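3-hydroxyisobutyrate dehydrogenase family protein (Geobacter sulfurreducens, PDB 3PDU) reduces succinic semialdehyde to gamma-hydroxybutyrate, probably with NADPH as the hydride donor, as a member of the beta-hydroxyacid dehydrogenase family. Local coordinates at residues L117-S122 / I135-D140; A66-A71 / T96-T101. All coordinates share one frame; numbering follows the deposited sequence.

Contact 1 (L117-S122 / I135-D140); sequences LEAPVS and ILAAGD. With NAP (NADP nicotinamide-adenine-dinucleotide phosphate), chain I.
E118 and A138 form a hydrogen-bonded antiparallel pair in the sheet of the Rossmann-type, NADP-binding domain. Strand 115-122 lies between parallel strand 90-93 and antiparallel strand 133-139. E118 N gives to A138 O at 2.9 Å, nearly in line with the carbonyl. A138 N returns a bond to E118 O. Farther along, L136 N reaches P120 O at 2.9 Å, with a C=O...N angle of 176°. Between these bonds A119 and P120 interrupt the strand. There the A137 CA lies 3.1 Å from E118 O, a CH...O contact.

L117 swings CG anti to its own amide nitrogen (chi1 -174°). This lays CD1 against the neighbouring backbone, 3.4 Å from A138 O, while CD2 approaches the A137 methyl. F151 and L143 also touch this leucine. Replacing L117 by an alanine would probably open a gap between the A137-D140 backbone and these two residues. V121 and I135 run alongside one another with the same heading, CG1 to CG1 at 4.0 Å. The I135 CG2 branch instead meets the A119 methyl.

E118 projects from the other face of the sheet. Its extended chain passes the A138 methyl, and its carboxylate is held by S102 OG and the amides of G165 and A168. L136 O is buried without a polar partner; P120 CD lies 3.3 Å from it. At the cofactor end, V121 CG2 comes to 3.8 Å from NADP C5N, on the nicotinamide ring.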
loop_
_atom_site.group_PDB
_atom_site.type_symbol
_atom_site.label_atom_id
_atom_site.label_comp_id
_atom_site.label_asym_id
_atom_site.label_seq_id
_atom_site.Cartn_x
_atom_site.Cartn_y
_atom_site.Cartn_z
ATOM N N LEU A 117 16.267 -31.662 10.702
ATOM C CA LEU A 117 16.676 -30.838 9.576
ATOM C C LEU A 117 15.433 -30.179 9.016
ATOM O O LEU A 117 14.408 -30.843 8.855
ATOM C CB LEU A 117 17.288 -31.743 8.497
ATOM C CG LEU A 117 17.916 -31.087 7.272
ATOM C CD1 LEU A 117 19.259 -30.476 7.657
ATOM C CD2 LEU A 117 18.104 -32.133 6.171
ATOM N N GLU A 118 15.492 -28.880 8.730
ATOM C CA GLU A 118 14.389 -28.259 8.004
ATOM C C GLU A 118 14.802 -28.288 6.544
ATOM O O GLU A 118 15.986 -28.169 6.232
ATOM C CB GLU A 118 14.127 -26.825 8.488
ATOM C CG GLU A 118 15.245 -25.826 8.165
ATOM C CD GLU A 118 14.903 -24.395 8.568
ATOM O OE1 GLU A 118 13.772 -24.155 9.044
ATOM O OE2 GLU A 118 15.770 -23.506 8.415
ATOM N N ALA A 119 13.850 -28.488 5.645
ATOM C CA ALA A 119 14.185 -28.505 4.229
ATOM C C ALA A 119 13.012 -28.072 3.354
ATOM O O ALA A 119 12.523 -28.853 2.528
ATOM C CB ALA A 119 14.694 -29.885 3.815
ATOM N N PRO A 120 12.566 -26.814 3.515
ATOM C CA PRO A 120 11.482 -26.329 2.656
ATOM C C PRO A 120 11.978 -26.296 1.209
ATOM O O PRO A 120 13.187 -26.326 0.967
ATOM C CB PRO A 120 11.215 -24.909 3.183
ATOM C CG PRO A 120 12.519 -24.495 3.850
ATOM C CD PRO A 120 13.091 -25.766 4.418
ATOM N N VAL A 121 11.064 -26.251 0.254
ATOM C CA VAL A 121 11.459 -26.352 -1.139
ATOM C C VAL A 121 10.951 -25.204 -2.005
ATOM O O VAL A 121 9.934 -24.577 -1.706
ATOM C CB VAL A 121 10.969 -27.680 -1.750
ATOM C CG1 VAL A 121 11.480 -28.866 -0.938
ATOM C CG2 VAL A 121 9.434 -27.704 -1.851
ATOM N N SER A 122 11.668 -24.935 -3.089
ATOM C CA SER A 122 11.182 -24.015 -4.104
ATOM C C SER A 122 10.809 -24.863 -5.325
ATOM O O SER A 122 11.603 -25.686 -5.783
ATOM C CB SER A 122 12.272 -22.986 -4.441
ATOM O OG SER A 122 11.837 -22.072 -5.429
ATOM N N ILE A 135 15.876 -27.824 -2.968
ATOM C CA ILE A 135 15.721 -28.104 -1.548
ATOM C C ILE A 135 16.618 -27.183 -0.725
ATOM O O ILE A 135 17.834 -27.136 -0.943
ATOM C CB ILE A 135 16.003 -29.596 -1.261
ATOM C CG1 ILE A 135 14.958 -30.455 -1.980
ATOM C CG2 ILE A 135 15.995 -29.876 0.232
ATOM C CD1 ILE A 135 15.284 -31.939 -1.993
ATOM N N LEU A 136 16.001 -26.444 0.199
ATOM C CA LEU A 136 16.684 -25.420 1.007
ATOM C C LEU A 136 16.879 -25.880 2.452
ATOM O O LEU A 136 16.170 -25.449 3.361
ATOM C CB LEU A 136 15.865 -24.133 1.000
ATOM C CG LEU A 136 15.506 -23.628 -0.405
ATOM C CD1 LEU A 136 14.484 -22.506 -0.333
ATOM C CD2 LEU A 136 16.755 -23.189 -1.180
ATOM N N ALA A 137 17.860 -26.735 2.670
ATOM C CA ALA A 137 18.002 -27.393 3.966
ATOM C C ALA A 137 18.843 -26.585 4.963
ATOM O O ALA A 137 19.678 -25.762 4.570
ATOM C CB ALA A 137 18.595 -28.773 3.769
ATOM N N ALA A 138 18.586 -26.819 6.249
ATOM C CA ALA A 138 19.363 -26.244 7.354
ATOM C C ALA A 138 19.144 -27.088 8.604
ATOM O O ALA A 138 18.033 -27.560 8.861
ATOM C CB ALA A 138 18.952 -24.776 7.615
ATOM N N GLY A 139 20.206 -27.284 9.378
ATOM C CA GLY A 139 20.140 -28.104 10.571
ATOM C C GLY A 139 21.197 -29.197 10.554
ATOM O O GLY A 139 22.313 -28.991 10.082
ATOM N N ASP A 140 20.831 -30.375 11.043
ATOM C CA ASP A 140 21.803 -31.437 11.311
ATOM C C ASP A 140 22.521 -31.936 10.053
ATOM O O ASP A 140 21.896 -32.481 9.149
ATOM C CB ASP A 140 21.122 -32.593 12.044
ATOM C CG ASP A 140 22.100 -33.664 12.476
ATOM O OD1 ASP A 140 22.676 -34.336 11.602
ATOM O OD2 ASP A 140 22.294 -33.831 13.692
HETATM P PA NAP I . -1.994 -28.953 0.777
HETATM O O1A NAP I . -2.984 -27.973 1.256
HETATM O O2A NAP I . -2.412 -29.678 -0.435
HETATM O O5B NAP I . -1.591 -29.983 1.926
HETATM C C5B NAP I . -1.423 -29.638 3.276
HETATM C C4B NAP I . -1.111 -30.921 4.046
HETATM O O4B NAP I . -1.031 -30.615 5.433
HETATM C C3B NAP I . -2.203 -31.990 3.905
HETATM O O3B NAP I . -1.578 -33.258 3.999
HETATM C C2B NAP I . -3.050 -31.772 5.148
HETATM O O2B NAP I . -3.724 -32.900 5.648
HETATM C C1B NAP I . -1.962 -31.398 6.132
HETATM N N9A NAP I . -2.473 -30.663 7.295
HETATM C C8A NAP I . -3.007 -29.404 7.341
HETATM N N7A NAP I . -3.325 -29.144 8.637
HETATM C C5A NAP I . -2.985 -30.203 9.399
HETATM C C6A NAP I . -3.079 -30.453 10.760
HETATM N N6A NAP I . -3.584 -29.530 11.587
HETATM N N1A NAP I . -2.643 -31.666 11.239
HETATM C C2A NAP I . -2.110 -32.615 10.387
HETATM N N3A NAP I . -2.020 -32.358 9.036
HETATM C C4A NAP I . -2.452 -31.169 8.559
HETATM O O3 NAP I . -0.646 -28.114 0.575
HETATM P PN NAP I . 0.672 -28.339 -0.304
HETATM O O1N NAP I . 0.554 -27.500 -1.509
HETATM O O2N NAP I . 0.970 -29.793 -0.352
HETATM O O5D NAP I . 1.695 -27.604 0.695
HETATM C C5D NAP I . 2.380 -28.266 1.735
HETATM C C4D NAP I . 3.506 -27.335 2.165
HETATM O O4D NAP I . 4.395 -27.138 1.083
HETATM C C3D NAP I . 2.969 -25.949 2.510
HETATM O O3D NAP I . 3.788 -25.412 3.537
HETATM C C2D NAP I . 3.187 -25.138 1.249
HETATM O O2D NAP I . 3.312 -23.746 1.505
HETATM C C1D NAP I . 4.501 -25.761 0.795
HETATM N N1N NAP I . 4.820 -25.637 -0.627
HETATM C C2N NAP I . 3.854 -25.779 -1.584
HETATM C C3N NAP I . 4.195 -25.684 -2.937
HETATM C C7N NAP I . 3.157 -25.866 -4.022
HETATM O O7N NAP I . 3.457 -25.392 -5.298
HETATM N N7N NAP I . 1.973 -26.435 -3.780
HETATM C C4N NAP I . 5.522 -25.452 -3.291
HETATM C C5N NAP I . 6.506 -25.331 -2.309
HETATM C C6N NAP I . 6.140 -25.439 -0.972
HETATM P P2B NAP I . -5.241 -33.201 5.196
HETATM O O1X NAP I . -5.828 -33.987 6.331
HETATM O O2X NAP I . -5.962 -31.890 4.963
HETATM O O3X NAP I . -5.238 -33.989 3.920
#

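Contact 2 (A66-A71 / T96-T101); sequences ADPAAA and TVDDET. With NAP (NADP nicotinamide-adenine-dinucleotide phosphate), chain I.
The P68 ring and the V97 side chain pass one another with opposed headings where two helix starts meet beside NADP. The proline CG sits 4.0 Å from V97 CB. With chi1 at -63°, V97 places CG1 beside its own amide nitrogen, where it meets P68 N and CA and the A71 methyl.

Each helix has an aspartate N-cap. D67 OD1 accepts from A70 N at 2.9 Å and is met almost end-on. D98 uses both carboxylate oxygens. T101 OG1 donates to D98 OD1 at 2.7 Å, on the syn side but 27° out of the carboxylate plane. T101 N donates to D98 OD2 from above that plane. The D98 chi1 of 60° sets CG between the backbone nitrogen and carbonyl carbon, and OD1 reaches 3.4 Å from P68 CG. T101 OG1 is also hydrogen-bonded to R72 NE and lies near P68 CB.

On the cofactor side, T96 N donates to O3D of the nicotinamide ribose of NADP at 3.0 Å. A66 O lies 3.0 Å from the same O3D. A66 N makes a weak bond to O4B of the adenosine ribose, and the A70 methyl lies against the adenine.

Apolar and carbon-to-oxygen packing thus joins the two helix starts, while D67 and D98 spend directed bonds on caps, and T96 N and A66 N on NADP.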
loop_
_atom_site.group_PDB
_atom_site.type_symbol
_atom_site.label_atom_id
_atom_site.label_comp_id
_atom_site.label_asym_id
_atom_site.label_seq_id
_atom_site.Cartn_x
_atom_site.Cartn_y
_atom_site.Cartn_z
ATOM N N ALA A 66 0.768 -28.118 5.842
ATOM C CA ALA A 66 0.237 -26.850 5.346
ATOM C C ALA A 66 0.977 -25.611 5.856
ATOM O O ALA A 66 1.340 -24.732 5.074
ATOM C CB ALA A 66 -1.250 -26.739 5.687
ATOM N N ASP A 67 1.175 -25.530 7.166
ATOM C CA ASP A 67 1.557 -24.258 7.768
ATOM C C ASP A 67 2.109 -24.448 9.177
ATOM O O ASP A 67 2.151 -25.572 9.678
ATOM C CB ASP A 67 0.363 -23.289 7.746
ATOM C CG ASP A 67 -0.854 -23.808 8.515
ATOM O OD1 ASP A 67 -0.753 -24.821 9.236
ATOM O OD2 ASP A 67 -1.929 -23.181 8.402
ATOM N N PRO A 68 2.559 -23.353 9.818
ATOM C CA PRO A 68 3.116 -23.509 11.158
ATOM C C PRO A 68 2.163 -24.205 12.129
ATOM O O PRO A 68 2.619 -25.012 12.925
ATOM C CB PRO A 68 3.383 -22.065 11.594
ATOM C CG PRO A 68 3.695 -21.367 10.301
ATOM C CD PRO A 68 2.755 -21.986 9.296
ATOM N N ALA A 69 0.869 -23.902 12.071
ATOM C CA ALA A 69 -0.066 -24.552 12.982
ATOM C C ALA A 69 -0.073 -26.067 12.770
ATOM O O ALA A 69 -0.043 -26.840 13.736
ATOM C CB ALA A 69 -1.471 -23.976 12.824
ATOM N N ALA A 70 -0.124 -26.492 11.509
ATOM C CA ALA A 70 -0.097 -27.926 11.201
ATOM C C ALA A 70 1.212 -28.570 11.653
ATOM O O ALA A 70 1.210 -29.660 12.248
ATOM C CB ALA A 70 -0.313 -28.169 9.707
ATOM N N ALA A 71 2.328 -27.908 11.356
ATOM C CA ALA A 71 3.644 -28.433 11.713
ATOM C C ALA A 71 3.767 -28.610 13.218
ATOM O O ALA A 71 4.312 -29.596 13.697
ATOM C CB ALA A 71 4.753 -27.509 11.205
ATOM N N THR A 96 6.610 -25.294 4.571
ATOM C CA THR A 96 6.991 -23.881 4.626
ATOM C C THR A 96 6.409 -23.251 5.887
ATOM O O THR A 96 5.198 -23.089 5.991
ATOM C CB THR A 96 6.544 -23.096 3.374
ATOM O OG1 THR A 96 7.208 -23.630 2.221
ATOM C CG2 THR A 96 6.902 -21.590 3.501
ATOM N N VAL A 97 7.281 -22.920 6.836
ATOM C CA VAL A 97 6.886 -22.352 8.119
ATOM C C VAL A 97 7.855 -21.216 8.462
ATOM O O VAL A 97 8.838 -20.986 7.748
ATOM C CB VAL A 97 6.921 -23.420 9.264
ATOM C CG1 VAL A 97 5.906 -24.565 9.007
ATOM C CG2 VAL A 97 8.335 -23.982 9.444
ATOM N N ASP A 98 7.590 -20.508 9.550
ATOM C CA ASP A 98 8.520 -19.478 10.016
ATOM C C ASP A 98 9.707 -20.103 10.749
ATOM O O ASP A 98 9.638 -21.256 11.190
ATOM C CB ASP A 98 7.803 -18.526 10.966
ATOM C CG ASP A 98 7.254 -19.235 12.180
ATOM O OD1 ASP A 98 6.237 -19.961 12.053
ATOM O OD2 ASP A 98 7.839 -19.070 13.267
ATOM N N ASP A 99 10.778 -19.324 10.904
ATOM C CA ASP A 99 11.995 -19.782 11.557
ATOM C C ASP A 99 11.809 -20.043 13.051
ATOM O O ASP A 99 12.522 -20.855 13.624
ATOM C CB ASP A 99 13.175 -18.818 11.317
ATOM C CG ASP A 99 12.854 -17.370 11.674
ATOM O OD1 ASP A 99 11.684 -16.954 11.576
ATOM O OD2 ASP A 99 13.792 -16.624 12.020
ATOM N N GLU A 100 10.855 -19.372 13.690
ATOM C CA GLU A 100 10.622 -19.644 15.111
ATOM C C GLU A 100 9.994 -21.027 15.312
ATOM O O GLU A 100 10.332 -21.746 16.255
ATOM C CB GLU A 100 9.799 -18.525 15.766
ATOM C CG GLU A 100 10.518 -17.173 15.692
ATOM C CD GLU A 100 9.998 -16.136 16.684
ATOM O OE1 GLU A 100 8.766 -15.954 16.782
ATOM O OE2 GLU A 100 10.833 -15.484 17.346
ATOM N N THR A 101 9.100 -21.405 14.406
ATOM C CA THR A 101 8.486 -22.735 14.427
ATOM C C THR A 101 9.506 -23.849 14.162
ATOM O O THR A 101 9.594 -24.822 14.925
ATOM C CB THR A 101 7.310 -22.820 13.412
ATOM O OG1 THR A 101 6.248 -21.971 13.854
ATOM C CG2 THR A 101 6.776 -24.250 13.277
HETATM P PA NAP I . -1.994 -28.953 0.777
HETATM O O1A NAP I . -2.984 -27.973 1.256
HETATM O O2A NAP I . -2.412 -29.678 -0.435
HETATM O O5B NAP I . -1.591 -29.983 1.926
HETATM C C5B NAP I . -1.423 -29.638 3.276
HETATM C C4B NAP I . -1.111 -30.921 4.046
HETATM O O4B NAP I . -1.031 -30.615 5.433
HETATM C C3B NAP I . -2.203 -31.990 3.905
HETATM O O3B NAP I . -1.578 -33.258 3.999
HETATM C C2B NAP I . -3.050 -31.772 5.148
HETATM O O2B NAP I . -3.724 -32.900 5.648
HETATM C C1B NAP I . -1.962 -31.398 6.132
HETATM N N9A NAP I . -2.473 -30.663 7.295
HETATM C C8A NAP I . -3.007 -29.404 7.341
HETATM N N7A NAP I . -3.325 -29.144 8.637
HETATM C C5A NAP I . -2.985 -30.203 9.399
HETATM C C6A NAP I . -3.079 -30.453 10.760
HETATM N N6A NAP I . -3.584 -29.530 11.587
HETATM N N1A NAP I . -2.643 -31.666 11.239
HETATM C C2A NAP I . -2.110 -32.615 10.387
HETATM N N3A NAP I . -2.020 -32.358 9.036
HETATM C C4A NAP I . -2.452 -31.169 8.559
HETATM O O3 NAP I . -0.646 -28.114 0.575
HETATM P PN NAP I . 0.672 -28.339 -0.304
HETATM O O1N NAP I . 0.554 -27.500 -1.509
HETATM O O2N NAP I . 0.970 -29.793 -0.352
HETATM O O5D NAP I . 1.695 -27.604 0.695
HETATM C C5D NAP I . 2.380 -28.266 1.735
HETATM C C4D NAP I . 3.506 -27.335 2.165
HETATM O O4D NAP I . 4.395 -27.138 1.083
HETATM C C3D NAP I . 2.969 -25.949 2.510
HETATM O O3D NAP I . 3.788 -25.412 3.537
HETATM C C2D NAP I . 3.187 -25.138 1.249
HETATM O O2D NAP I . 3.312 -23.746 1.505
HETATM C C1D NAP I . 4.501 -25.761 0.795
HETATM N N1N NAP I . 4.820 -25.637 -0.627
HETATM C C2N NAP I . 3.854 -25.779 -1.584
HETATM C C3N NAP I . 4.195 -25.684 -2.937
HETATM C C7N NAP I . 3.157 -25.866 -4.022
HETATM O O7N NAP I . 3.457 -25.392 -5.298
HETATM N N7N NAP I . 1.973 -26.435 -3.780
HETATM C C4N NAP I . 5.522 -25.452 -3.291
HETATM C C5N NAP I . 6.506 -25.331 -2.309
HETATM C C6N NAP I . 6.140 -25.439 -0.972
HETATM P P2B NAP I . -5.241 -33.201 5.196
HETATM O O1X NAP I . -5.828 -33.987 6.331
HETATM O O2X NAP I . -5.962 -31.890 4.963
HETATM O O3X NAP I . -5.238 -33.989 3.920
#

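Both contacts are largely buried, and all four segments belong to the nucleotide-binding domain. Contact 1 joins neighbouring strands inside the sheet, so backbone hydrogen bonds set its register and apolar side chains fill in around them. Contact 2 joins the starts of helices 68-76 and 99-111, with side chains meeting across it and one aspartate capping each helix. Helix 99-111 leads on to strand 115-122. Contact 2 closes before contact 1 opens along the chain, and their centres lie about 13 Å apart. NADP is common to both: contact 1 comes near the nicotinamide ring, while contact 2 runs along the cofactor from that ring past both riboses to the adenine. S102, a partner of contact 1, directly follows T101 of contact 2.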